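Local atomic coordinates of transcriptional regulator (Rhodococcus sp., PDB entry 2O0Y), a protein that probably binds DNA and regulates transcription, as other members of the IclR family do. Residues 40-43 with 44-48; 99-102 with 103-106; 185-188 with 189-192. All coordinates share one frame; numbering follows the deposited sequence.

How the interactions relate
Interactions 1, 2 and 3 illustrate one principle in three settings: side chains three or four residues apart on a helix pair their charges on the outer side, while other faces of the helix pack into the fold. Interaction 1, a surface contact, lies in the helix-turn-helix region, its centre about 43 Å from that of interaction 2 and 44 Å from that of interaction 3. The last two are partly buried and share the C-terminal IclR region, on separate helices, with centres 25 Å apart. A lysine-glutamate bridge spans four residues in interaction 1; aspartate-arginine and glutamate-arginine bridges span three in interactions 2 and 3. The capping box belongs to interaction 1.

Interaction 1 (40-43 with 44-48); sequences SLKE and LVEGT
Lys42 reaches Glu46, one turn further along the helix, through an extended chain that bends at its last torsion (chi4 -64°) and so turns the ammonium toward the carboxylate. In Glu46 it is the first torsion that matters: CG sits beside the backbone N (chi1 -76°), and the straight chain beyond it leans back toward Lys42. The two side chains slant across one another, and NZ of Lys42 forms a salt bridge of 2.6 Å to OE2 of Glu46, approaching from above the carboxylate plane, 35° out of it.

The start of the helix is fastened differently. Ser40 is the N-cap: its OG accepts the backbone N-H of Glu43 over 3.1 Å, while Ser40 N donates in return to OE1 of Glu43 at 3.0 Å, on the anti side of the carboxylate. This reciprocal pair is a capping box, and the other oxygen of Glu43, OE2, makes a salt bridge with Arg39. From there the regular bonds take over, as in Val45 N to Leu41 O at 2.9 Å. Near the helix end Leu44 O accepts from both N and OG1 of Thr48, with OG1 2.7 Å from it.

A third face is apolar. Leu41 CD1 and Val45 CG2 lie 4.4 Å apart and both residues touch Val55 of helix 52-64, probably the recognition helix of this helix-turn-helix unit. Leu44 also reaches this helix at Val59 and packs on Leu28 of helix 18-29.

Chemically, then, the short helix divides its work. Leucine and valine hold it to its neighbours, the box gives the first-turn amide of Glu43 an acceptor that no earlier helical carbonyl supplies, and the negative charge of Glu43 probably interacts favourably with that amino-terminal end. The Lys42-Glu46 bridge, lying on the exposed face, is likely to be screened by solvent despite its short length.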
# COMPACT_ATOMS: atom_id res chain seq x y z
N SER B 40 -15.21 13.25 11.11
CA SER B 40 -16.00 14.39 10.66
C SER B 40 -15.34 15.64 11.18
O SER B 40 -14.51 15.60 12.10
CB SER B 40 -17.38 14.33 11.27
OG SER B 40 -17.24 14.46 12.68
N LEU B 41 -15.74 16.77 10.66
CA LEU B 41 -15.17 18.02 11.13
C LEU B 41 -15.40 18.18 12.66
O LEU B 41 -14.51 18.62 13.40
CB LEU B 41 -15.81 19.20 10.33
CG LEU B 41 -15.53 20.64 10.79
CD1 LEU B 41 -14.01 20.93 10.62
CD2 LEU B 41 -16.40 21.62 9.98
N LYS B 42 -16.59 17.83 13.14
CA LYS B 42 -16.91 17.91 14.58
C LYS B 42 -15.97 17.07 15.40
O LYS B 42 -15.53 17.50 16.48
CB LYS B 42 -18.37 17.47 14.83
CG LYS B 42 -18.94 17.82 16.26
CD LYS B 42 -20.44 17.61 16.28
CE LYS B 42 -21.07 17.96 17.59
NZ LYS B 42 -20.54 17.04 18.64
N GLU B 43 -15.64 15.88 14.92
CA GLU B 43 -14.66 15.08 15.62
C GLU B 43 -13.27 15.76 15.66
O GLU B 43 -12.56 15.67 16.66
CB GLU B 43 -14.52 13.69 14.97
CG GLU B 43 -15.73 12.79 15.23
CD GLU B 43 -15.54 11.42 14.62
OE1 GLU B 43 -15.62 11.34 13.39
OE2 GLU B 43 -15.30 10.43 15.37
N LEU B 44 -12.85 16.39 14.55
CA LEU B 44 -11.52 17.04 14.52
C LEU B 44 -11.47 18.22 15.45
O LEU B 44 -10.47 18.42 16.18
CB LEU B 44 -11.16 17.45 13.10
CG LEU B 44 -11.07 16.21 12.15
CD1 LEU B 44 -10.86 16.73 10.74
CD2 LEU B 44 -9.95 15.20 12.53
N VAL B 45 -12.58 18.95 15.54
CA VAL B 45 -12.68 20.06 16.54
C VAL B 45 -12.68 19.55 17.95
O VAL B 45 -11.92 20.05 18.80
CB VAL B 45 -13.94 20.93 16.29
CG1 VAL B 45 -14.16 21.97 17.43
CG2 VAL B 45 -13.79 21.60 14.96
N GLU B 46 -13.52 18.56 18.23
CA GLU B 46 -13.59 17.97 19.60
C GLU B 46 -12.27 17.34 20.06
O GLU B 46 -11.87 17.46 21.23
CB GLU B 46 -14.67 16.91 19.62
CG GLU B 46 -16.06 17.57 19.67
CD GLU B 46 -17.20 16.60 19.61
OE1 GLU B 46 -17.01 15.39 19.27
OE2 GLU B 46 -18.31 17.09 19.89
N GLY B 47 -11.59 16.67 19.13
CA GLY B 47 -10.38 15.94 19.45
C GLY B 47 -9.18 16.86 19.64
O GLY B 47 -8.27 16.58 20.43
N THR B 48 -9.17 17.99 18.97
CA THR B 48 -8.09 18.95 19.15
C THR B 48 -8.39 20.10 20.09
O THR B 48 -7.45 20.76 20.52
CB THR B 48 -7.67 19.59 17.81
OG1 THR B 48 -8.79 20.28 17.25
CG2 THR B 48 -7.08 18.56 16.79

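Interaction 2 (99-102 with 103-106); sequences VVDI and MRQL
Met103 and Arg104, adjacent in sequence, point to different sides of helix 97-110 and show how one turn serves two environments. Met103, present as selenomethionine, runs past the previous turn: its CG lies 3.3 Å from Val99 O, and SE is 4.2 Å from Val99 CG1 where the two side chains meet at a slant. Beyond that turn it packs on Val114 and Leu116 of one strand and on Ala128 and Cys130 of the next.

Arg104 folds back over the preceding turn through a bend at chi3 (-63°). Its NH2 donates to Asp101 OD1 at 2.8 Å in a salt bridge, with the oxygen in the guanidinium plane but met on its anti side; the carboxylate and guanidinium planes stand 54° apart. One water accepts from the same NH2 and donates to Asp101 O, while NH1 of Arg104 rests 3.7 Å from Val100 CG1.

Ile102 O accepts from Leu106 N at 3.0 Å, and the isoleucine side chain goes to Ala247 and Ile254 of helix 237-254. Apolar residues thus join this helix to the sheet and its companion helix in the GAF-like region, while on the more exposed side the charges of Asp101 and Arg104 probably balance each other, with the water as a further link.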
# COMPACT_ATOMS: atom_id res chain seq x y z
N VAL B 99 13.90 -7.52 18.10
CA VAL B 99 13.22 -8.69 17.52
C VAL B 99 14.19 -9.46 16.59
O VAL B 99 14.25 -10.68 16.61
CB VAL B 99 11.98 -8.22 16.75
CG1 VAL B 99 11.50 -9.29 15.72
CG2 VAL B 99 10.85 -7.75 17.77
N VAL B 100 14.94 -8.76 15.77
CA VAL B 100 15.99 -9.44 14.97
C VAL B 100 17.00 -10.19 15.86
O VAL B 100 17.30 -11.36 15.58
CB VAL B 100 16.67 -8.49 13.99
CG1 VAL B 100 17.62 -9.26 13.11
CG2 VAL B 100 15.58 -7.83 13.10
N ASP B 101 17.46 -9.58 16.94
CA ASP B 101 18.30 -10.31 17.93
C ASP B 101 17.64 -11.62 18.39
O ASP B 101 18.28 -12.67 18.43
CB ASP B 101 18.61 -9.47 19.17
CG ASP B 101 19.45 -8.27 18.87
OD1 ASP B 101 20.08 -8.23 17.79
OD2 ASP B 101 19.47 -7.34 19.72
N ILE B 102 16.36 -11.57 18.74
CA ILE B 102 15.68 -12.80 19.20
C ILE B 102 15.65 -13.85 18.10
O ILE B 102 15.87 -15.01 18.35
CB ILE B 102 14.23 -12.51 19.72
CG1 ILE B 102 14.27 -11.75 21.05
CG2 ILE B 102 13.42 -13.79 19.86
CD1 ILE B 102 12.92 -10.99 21.35
N MSE B 103 15.39 -13.44 16.86
CA MSE B 103 15.32 -14.38 15.74
C MSE B 103 16.70 -14.97 15.47
O MSE B 103 16.86 -16.15 15.14
CB MSE B 103 14.83 -13.63 14.49
CG MSE B 103 13.42 -13.10 14.59
SE MSE B 103 12.95 -12.04 12.97
CE MSE B 103 13.24 -13.35 11.51
N ARG B 104 17.71 -14.13 15.58
CA ARG B 104 19.09 -14.57 15.38
C ARG B 104 19.46 -15.61 16.42
O ARG B 104 19.99 -16.69 16.10
CB ARG B 104 20.06 -13.36 15.40
CG ARG B 104 21.41 -13.71 14.83
CD ARG B 104 22.43 -12.60 15.08
NE ARG B 104 21.98 -11.37 14.37
CZ ARG B 104 21.56 -10.26 14.96
NH1 ARG B 104 21.19 -9.25 14.18
NH2 ARG B 104 21.52 -10.13 16.30
N GLN B 105 19.13 -15.34 17.69
CA GLN B 105 19.44 -16.31 18.73
C GLN B 105 18.67 -17.64 18.55
O GLN B 105 19.20 -18.74 18.74
CB GLN B 105 19.22 -15.69 20.12
CG GLN B 105 19.69 -16.59 21.27
CD GLN B 105 21.19 -16.82 21.24
OE1 GLN B 105 21.96 -15.89 21.03
NE2 GLN B 105 21.61 -18.08 21.46
N LEU B 106 17.42 -17.55 18.16
CA LEU B 106 16.59 -18.73 17.84
C LEU B 106 17.27 -19.54 16.74
O LEU B 106 17.32 -20.78 16.81
CB LEU B 106 15.18 -18.28 17.34
CG LEU B 106 14.25 -19.45 17.01
CD1 LEU B 106 14.19 -20.45 18.24
CD2 LEU B 106 12.87 -18.92 16.59
O HOH W 1 21.37 -12.36 18.58

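Interaction 3 (185-188 with 189-192); sequences KVED and GRER
Lys185 begins the walk with its carbonyl: Lys185 O accepts from Gly189 N at 3.0 Å and also takes a bond from Gln195 NE2. At Val186 the next helical bond, from Arg190 N, is weak. The valine side chain packs against Leu158 and Leu159, and Arg190 also touches Leu159, so this flank of helix 178-192 is held to the loop containing those leucines.

Glu187 carries most of the polar contact. Its first torsion is unusual (chi1 -109°), and a bend at chi2 brings the carboxylate across Arg190, whose chain bends in turn at chi3. OE2 of Glu187 accepts from NH1 of Arg190 at 2.6 Å in a salt bridge, met on the anti side at the guanidinium edge. The two flat groups are nearly coplanar, 6° apart, although one NH1 bond joins them and not a paired, two-bond grip. Glu187 OE2 also lies 3.2 Å from Arg190 CD. Replacing Glu187 by an alanine removes the carboxylate, and the Arg190 guanidinium would probably be left without its charged mate and freer to turn. Glu187 OE1 is 3.4 Å from Glu191 OE2, but Glu187 O and Glu191 CG are modelled too close together, so the local geometry is doubtful.

Asp188 contributes through its backbone. Asp188 O accepts from Arg192 N at 3.1 Å, and the guanidinium of Arg192 curls back so that this same Asp188 O lies over one face, 3.5 Å above the plane and toward the rim. Arg192 spends its polar end on Tyr194, through a bond from NH2 to the tyrosine carbonyl and a cation-pi contact with the ring.

The last turns are therefore rich in charge: Arg190 probably balances the charge of Glu187, while Arg192 is engaged by Tyr194 at the helix end.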
# COMPACT_ATOMS: atom_id res chain seq x y z
N LYS B 185 -7.22 -28.42 9.82
CA LYS B 185 -5.83 -28.29 10.25
C LYS B 185 -5.56 -26.89 10.84
O LYS B 185 -4.86 -26.76 11.84
CB LYS B 185 -4.88 -28.60 9.10
CG LYS B 185 -5.04 -30.04 8.53
CD LYS B 185 -4.14 -30.27 7.28
CE LYS B 185 -4.34 -29.17 6.20
NZ LYS B 185 -3.35 -29.17 5.07
N VAL B 186 -6.14 -25.83 10.24
CA VAL B 186 -5.97 -24.48 10.80
C VAL B 186 -6.50 -24.46 12.25
O VAL B 186 -5.88 -23.91 13.14
CB VAL B 186 -6.64 -23.37 9.95
CG1 VAL B 186 -6.53 -22.03 10.65
CG2 VAL B 186 -6.04 -23.30 8.52
N GLU B 187 -7.65 -25.06 12.47
CA GLU B 187 -8.23 -25.16 13.81
C GLU B 187 -7.39 -25.93 14.85
O GLU B 187 -7.30 -25.52 16.01
CB GLU B 187 -9.64 -25.79 13.74
CG GLU B 187 -10.72 -24.79 14.03
CD GLU B 187 -10.53 -24.11 15.38
OE1 GLU B 187 -10.60 -24.84 16.41
OE2 GLU B 187 -10.30 -22.87 15.38
N ASP B 188 -6.84 -27.07 14.43
CA ASP B 188 -5.87 -27.84 15.22
C ASP B 188 -4.68 -26.95 15.65
O ASP B 188 -4.23 -27.00 16.78
CB ASP B 188 -5.33 -28.99 14.38
CG ASP B 188 -6.41 -29.97 13.95
OD1 ASP B 188 -7.61 -29.72 14.18
OD2 ASP B 188 -6.04 -31.01 13.37
N GLY B 189 -4.20 -26.10 14.74
CA GLY B 189 -3.17 -25.14 15.12
C GLY B 189 -3.62 -24.16 16.20
O GLY B 189 -2.82 -23.73 17.03
N ARG B 190 -4.89 -23.76 16.17
CA ARG B 190 -5.38 -22.75 17.11
C ARG B 190 -5.38 -23.33 18.54
O ARG B 190 -4.94 -22.70 19.49
CB ARG B 190 -6.76 -22.25 16.68
CG ARG B 190 -7.31 -21.10 17.47
CD ARG B 190 -8.70 -20.66 16.97
NE ARG B 190 -8.59 -19.57 15.99
CZ ARG B 190 -8.80 -19.70 14.68
NH1 ARG B 190 -9.17 -20.87 14.15
NH2 ARG B 190 -8.67 -18.64 13.90
N GLU B 191 -5.84 -24.57 18.63
CA GLU B 191 -5.89 -25.34 19.88
C GLU B 191 -4.51 -25.58 20.46
O GLU B 191 -4.27 -25.27 21.61
CB GLU B 191 -6.59 -26.69 19.67
CG GLU B 191 -7.57 -26.73 18.49
CD GLU B 191 -8.72 -27.72 18.68
OE1 GLU B 191 -8.45 -28.95 18.82
OE2 GLU B 191 -9.90 -27.26 18.66
N ARG B 192 -3.59 -26.11 19.65
CA ARG B 192 -2.22 -26.45 20.08
C ARG B 192 -1.30 -25.25 20.32
O ARG B 192 -0.44 -25.29 21.21
CB ARG B 192 -1.58 -27.35 19.03
CG ARG B 192 -0.28 -27.99 19.46
CD ARG B 192 0.12 -28.99 18.42
NE ARG B 192 -0.06 -28.36 17.12
CZ ARG B 192 -0.98 -28.73 16.23
NH1 ARG B 192 -1.78 -29.78 16.49
NH2 ARG B 192 -1.07 -28.07 15.07